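Local atomic coordinates of extracellular solute-binding protein, family 3 (Methylophaga aminisulfidivorans MP, PDB entry 5SV6), a protein that is of unknown function but has a periplasmic binding protein-like architecture and is probably linked to the methanol dehydrogenase system. Residues A[122-134]-A[204-217]. Numbering follows the deposited sequence.
Sequences PYYKSGYAFIYPA and VVSGKADIAHIWAP
Tyr-128 lies against Trp-215 and His-213, and shows how an antiparallel strand pair can carry an aromatic cluster along one face. Trp-215 CB sits over the face of the tyrosine ring, 4.0 Å from its centroid, a CH-pi contact, while Trp-215 CE3 comes within 3.6 Å of Tyr-128 CE1. With CG anti to the backbone N (chi1 174°), the indole brings CZ3 to 3.5 Å from Gly-127 CA. His-213 CE1 approaches Tyr-128 CB to 3.3 Å, and its CD2 edge points at the face of Phe-130, over the ring centre. An alanine in place of Tyr-128 keeps the CB that His-213 CE1 touches, but loss of the ring would probably strip Trp-215 CB of its CH-pi partner and open a gap beside CE3.

Beneath the cluster, strands 124-133 and 211-215 belong to the mixed sheet of a periplasmic binding protein-like fold. Reciprocal hydrogen bonds join Ala-129 with Ile-214 and Ile-131 with Ala-212; Ala-129 N reaches Ile-214 O at 2.8 Å. Ala-216 N extends the ladder to Gly-127 O (3.0 Å). On the opposite face, the Ile-131 and Ile-214 side chains cross at about a right angle, CD1 of the former against CB of the latter.

A water bridges Tyr-124 OH (2.7 Å) and Trp-215 NE1 (2.8 Å), accepting from the indole. Both imidazole nitrogens of His-213 are hydrogen-bonded, ND1 to Ser-162 OG and NE2 to Ser-235 OG, which fixes the ring's rotation, and Trp-143 meets His-213 and Phe-130 edge-to-face.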
# COMPACT_ATOMS: atom_id res chain seq x y z
N PRO A 122 -5.25 6.53 -13.43
CA PRO A 122 -5.32 5.61 -12.29
C PRO A 122 -5.93 4.28 -12.70
O PRO A 122 -6.91 4.28 -13.45
CB PRO A 122 -6.26 6.32 -11.31
CG PRO A 122 -6.30 7.75 -11.75
CD PRO A 122 -6.06 7.75 -13.23
N TYR A 123 -5.36 3.15 -12.26
CA TYR A 123 -5.95 1.86 -12.62
C TYR A 123 -6.70 1.23 -11.45
O TYR A 123 -7.38 0.22 -11.63
CB TYR A 123 -4.92 0.91 -13.27
CG TYR A 123 -3.74 0.52 -12.39
CD1 TYR A 123 -2.58 1.29 -12.37
CD2 TYR A 123 -3.77 -0.64 -11.64
CE1 TYR A 123 -1.49 0.93 -11.57
CE2 TYR A 123 -2.70 -1.02 -10.86
CZ TYR A 123 -1.57 -0.24 -10.82
OH TYR A 123 -0.51 -0.64 -10.03
N TYR A 124 -6.57 1.82 -10.27
CA TYR A 124 -7.52 1.56 -9.17
C TYR A 124 -7.46 2.62 -8.09
O TYR A 124 -6.56 3.45 -8.06
CB TYR A 124 -7.35 0.17 -8.55
CG TYR A 124 -6.05 -0.10 -7.78
CD1 TYR A 124 -6.07 -0.31 -6.40
CD2 TYR A 124 -4.83 -0.19 -8.44
CE1 TYR A 124 -4.89 -0.58 -5.70
CE2 TYR A 124 -3.66 -0.46 -7.75
CZ TYR A 124 -3.69 -0.66 -6.39
OH TYR A 124 -2.52 -0.94 -5.71
N LYS A 125 -8.41 2.54 -7.17
CA LYS A 125 -8.42 3.39 -6.00
C LYS A 125 -8.70 2.51 -4.79
O LYS A 125 -9.59 1.65 -4.82
CB LYS A 125 -9.49 4.48 -6.17
CG LYS A 125 -9.55 5.55 -5.05
CD LYS A 125 -10.71 6.52 -5.33
CE LYS A 125 -10.82 7.59 -4.26
NZ LYS A 125 -11.86 8.59 -4.62
N SER A 126 -7.94 2.70 -3.72
CA SER A 126 -8.23 1.98 -2.49
C SER A 126 -8.02 2.90 -1.31
O SER A 126 -7.84 4.10 -1.49
CB SER A 126 -7.37 0.71 -2.38
OG SER A 126 -7.90 -0.16 -1.40
N GLY A 127 -8.10 2.37 -0.10
CA GLY A 127 -7.94 3.20 1.07
C GLY A 127 -7.30 2.49 2.24
O GLY A 127 -7.18 1.26 2.24
N TYR A 128 -6.88 3.27 3.23
CA TYR A 128 -6.47 2.76 4.52
C TYR A 128 -7.72 2.19 5.18
O TYR A 128 -8.82 2.66 4.92
CB TYR A 128 -5.86 3.88 5.38
CG TYR A 128 -4.46 4.20 4.92
CD1 TYR A 128 -4.23 5.00 3.81
CD2 TYR A 128 -3.36 3.64 5.57
CE1 TYR A 128 -2.95 5.24 3.36
CE2 TYR A 128 -2.08 3.89 5.14
CZ TYR A 128 -1.88 4.69 4.03
OH TYR A 128 -0.59 4.93 3.59
N ALA A 129 -7.55 1.16 6.00
CA ALA A 129 -8.70 0.46 6.59
C ALA A 129 -8.44 0.04 8.03
O ALA A 129 -7.33 -0.33 8.39
CB ALA A 129 -9.06 -0.78 5.75
N PHE A 130 -9.50 0.10 8.84
CA PHE A 130 -9.49 -0.46 10.20
C PHE A 130 -9.62 -1.96 10.13
O PHE A 130 -10.48 -2.49 9.42
CB PHE A 130 -10.64 0.12 11.02
CG PHE A 130 -10.58 1.60 11.17
CD1 PHE A 130 -9.77 2.17 12.15
CD2 PHE A 130 -11.30 2.42 10.32
CE1 PHE A 130 -9.69 3.54 12.27
CE2 PHE A 130 -11.24 3.80 10.45
CZ PHE A 130 -10.43 4.36 11.43
N ILE A 131 -8.76 -2.66 10.86
CA ILE A 131 -8.75 -4.11 10.86
C ILE A 131 -8.81 -4.60 12.30
O ILE A 131 -7.91 -4.31 13.09
CB ILE A 131 -7.49 -4.63 10.15
CG1 ILE A 131 -7.54 -4.27 8.66
CG2 ILE A 131 -7.34 -6.14 10.35
CD1 ILE A 131 -6.20 -4.37 7.92
N TYR A 132 -9.86 -5.34 12.64
CA TYR A 132 -10.11 -5.75 14.01
C TYR A 132 -10.89 -7.08 14.06
O TYR A 132 -11.43 -7.51 13.04
CB TYR A 132 -10.85 -4.64 14.78
CG TYR A 132 -12.12 -4.14 14.12
CD1 TYR A 132 -12.08 -3.13 13.18
CD2 TYR A 132 -13.36 -4.66 14.47
CE1 TYR A 132 -13.24 -2.66 12.57
CE2 TYR A 132 -14.52 -4.21 13.88
CZ TYR A 132 -14.46 -3.21 12.93
OH TYR A 132 -15.61 -2.74 12.34
N PRO A 133 -10.93 -7.75 15.23
CA PRO A 133 -11.58 -9.06 15.23
C PRO A 133 -13.08 -8.96 14.98
O PRO A 133 -13.73 -8.06 15.52
CB PRO A 133 -11.31 -9.60 16.64
CG PRO A 133 -10.09 -8.87 17.09
CD PRO A 133 -10.26 -7.48 16.52
N ALA A 134 -13.61 -9.85 14.16
CA ALA A 134 -15.04 -9.86 13.90
C ALA A 134 -15.72 -10.52 15.09
O ALA A 134 -15.06 -11.19 15.89
CB ALA A 134 -15.34 -10.60 12.62
N VAL A 204 -3.09 -8.13 15.30
CA VAL A 204 -4.52 -8.11 15.57
C VAL A 204 -5.02 -9.53 15.86
O VAL A 204 -5.74 -9.76 16.83
CB VAL A 204 -5.32 -7.51 14.40
CG1 VAL A 204 -6.83 -7.52 14.72
CG2 VAL A 204 -4.84 -6.09 14.10
N VAL A 205 -4.62 -10.47 15.01
CA VAL A 205 -4.97 -11.87 15.22
C VAL A 205 -4.55 -12.35 16.61
O VAL A 205 -5.30 -13.08 17.28
CB VAL A 205 -4.34 -12.77 14.14
CG1 VAL A 205 -4.46 -14.24 14.50
CG2 VAL A 205 -4.97 -12.47 12.79
N SER A 206 -3.37 -11.93 17.05
CA SER A 206 -2.83 -12.34 18.34
C SER A 206 -3.45 -11.59 19.51
O SER A 206 -3.35 -12.02 20.66
CB SER A 206 -1.31 -12.16 18.37
OG SER A 206 -0.96 -10.80 18.61
N GLY A 207 -4.08 -10.45 19.23
CA GLY A 207 -4.69 -9.66 20.28
C GLY A 207 -3.73 -8.68 20.92
O GLY A 207 -4.12 -7.91 21.80
N LYS A 208 -2.47 -8.70 20.49
CA LYS A 208 -1.49 -7.76 21.00
C LYS A 208 -1.81 -6.34 20.54
O LYS A 208 -1.50 -5.37 21.22
CB LYS A 208 -0.07 -8.14 20.56
CG LYS A 208 0.48 -9.38 21.25
CD LYS A 208 0.60 -9.18 22.75
CE LYS A 208 1.15 -10.43 23.44
NZ LYS A 208 2.58 -10.69 23.09
N ALA A 209 -2.43 -6.23 19.36
CA ALA A 209 -2.97 -4.96 18.92
C ALA A 209 -4.48 -4.97 19.12
O ALA A 209 -5.14 -5.96 18.80
CB ALA A 209 -2.62 -4.69 17.46
N ASP A 210 -5.03 -3.89 19.66
CA ASP A 210 -6.48 -3.75 19.70
C ASP A 210 -7.04 -3.65 18.29
O ASP A 210 -8.16 -4.08 18.01
CB ASP A 210 -6.86 -2.49 20.48
CG ASP A 210 -6.50 -2.58 21.93
OD1 ASP A 210 -6.87 -3.60 22.55
OD2 ASP A 210 -5.84 -1.66 22.45
N ILE A 211 -6.24 -3.07 17.39
CA ILE A 211 -6.72 -2.75 16.04
C ILE A 211 -5.54 -2.35 15.16
O ILE A 211 -4.50 -1.93 15.66
CB ILE A 211 -7.74 -1.59 16.09
CG1 ILE A 211 -8.53 -1.49 14.79
CG2 ILE A 211 -7.04 -0.27 16.44
CD1 ILE A 211 -9.70 -0.51 14.86
N ALA A 212 -5.70 -2.51 13.85
CA ALA A 212 -4.71 -2.00 12.91
C ALA A 212 -5.40 -1.02 12.00
O ALA A 212 -6.61 -1.07 11.80
CB ALA A 212 -4.09 -3.14 12.10
N HIS A 213 -4.61 -0.09 11.46
CA HIS A 213 -5.11 0.80 10.42
C HIS A 213 -4.03 0.80 9.36
O HIS A 213 -2.93 1.33 9.59
CB HIS A 213 -5.39 2.20 10.97
CG HIS A 213 -6.08 3.11 10.01
ND1 HIS A 213 -5.42 4.11 9.32
CD2 HIS A 213 -7.37 3.17 9.62
CE1 HIS A 213 -6.29 4.76 8.56
NE2 HIS A 213 -7.48 4.20 8.71
N ILE A 214 -4.32 0.17 8.23
CA ILE A 214 -3.31 -0.23 7.25
C ILE A 214 -3.84 0.06 5.86
O ILE A 214 -5.03 -0.09 5.61
CB ILE A 214 -3.06 -1.78 7.31
CG1 ILE A 214 -2.75 -2.24 8.73
CG2 ILE A 214 -1.92 -2.20 6.37
CD1 ILE A 214 -1.54 -1.53 9.30
N TRP A 215 -2.95 0.45 4.96
CA TRP A 215 -3.28 0.58 3.54
C TRP A 215 -3.82 -0.76 3.05
O TRP A 215 -3.12 -1.77 3.10
CB TRP A 215 -2.03 1.01 2.75
CG TRP A 215 -2.15 1.07 1.25
CD1 TRP A 215 -1.41 0.35 0.34
CD2 TRP A 215 -3.01 1.92 0.49
NE1 TRP A 215 -1.77 0.71 -0.93
CE2 TRP A 215 -2.76 1.65 -0.87
CE3 TRP A 215 -3.98 2.87 0.82
CZ2 TRP A 215 -3.45 2.30 -1.90
CZ3 TRP A 215 -4.66 3.51 -0.20
CH2 TRP A 215 -4.39 3.22 -1.54
N ALA A 216 -5.06 -0.78 2.58
CA ALA A 216 -5.75 -2.05 2.32
C ALA A 216 -5.05 -3.01 1.34
O ALA A 216 -5.00 -4.21 1.59
CB ALA A 216 -7.22 -1.82 1.95
N PRO A 217 -4.50 -2.49 0.22
CA PRO A 217 -3.79 -3.43 -0.66
C PRO A 217 -2.63 -4.20 0.02
O PRO A 217 -2.35 -5.33 -0.39
CB PRO A 217 -3.27 -2.52 -1.78
CG PRO A 217 -4.31 -1.45 -1.86
CD PRO A 217 -4.68 -1.18 -0.42
O HOH W 1 -1.19 -0.16 -3.55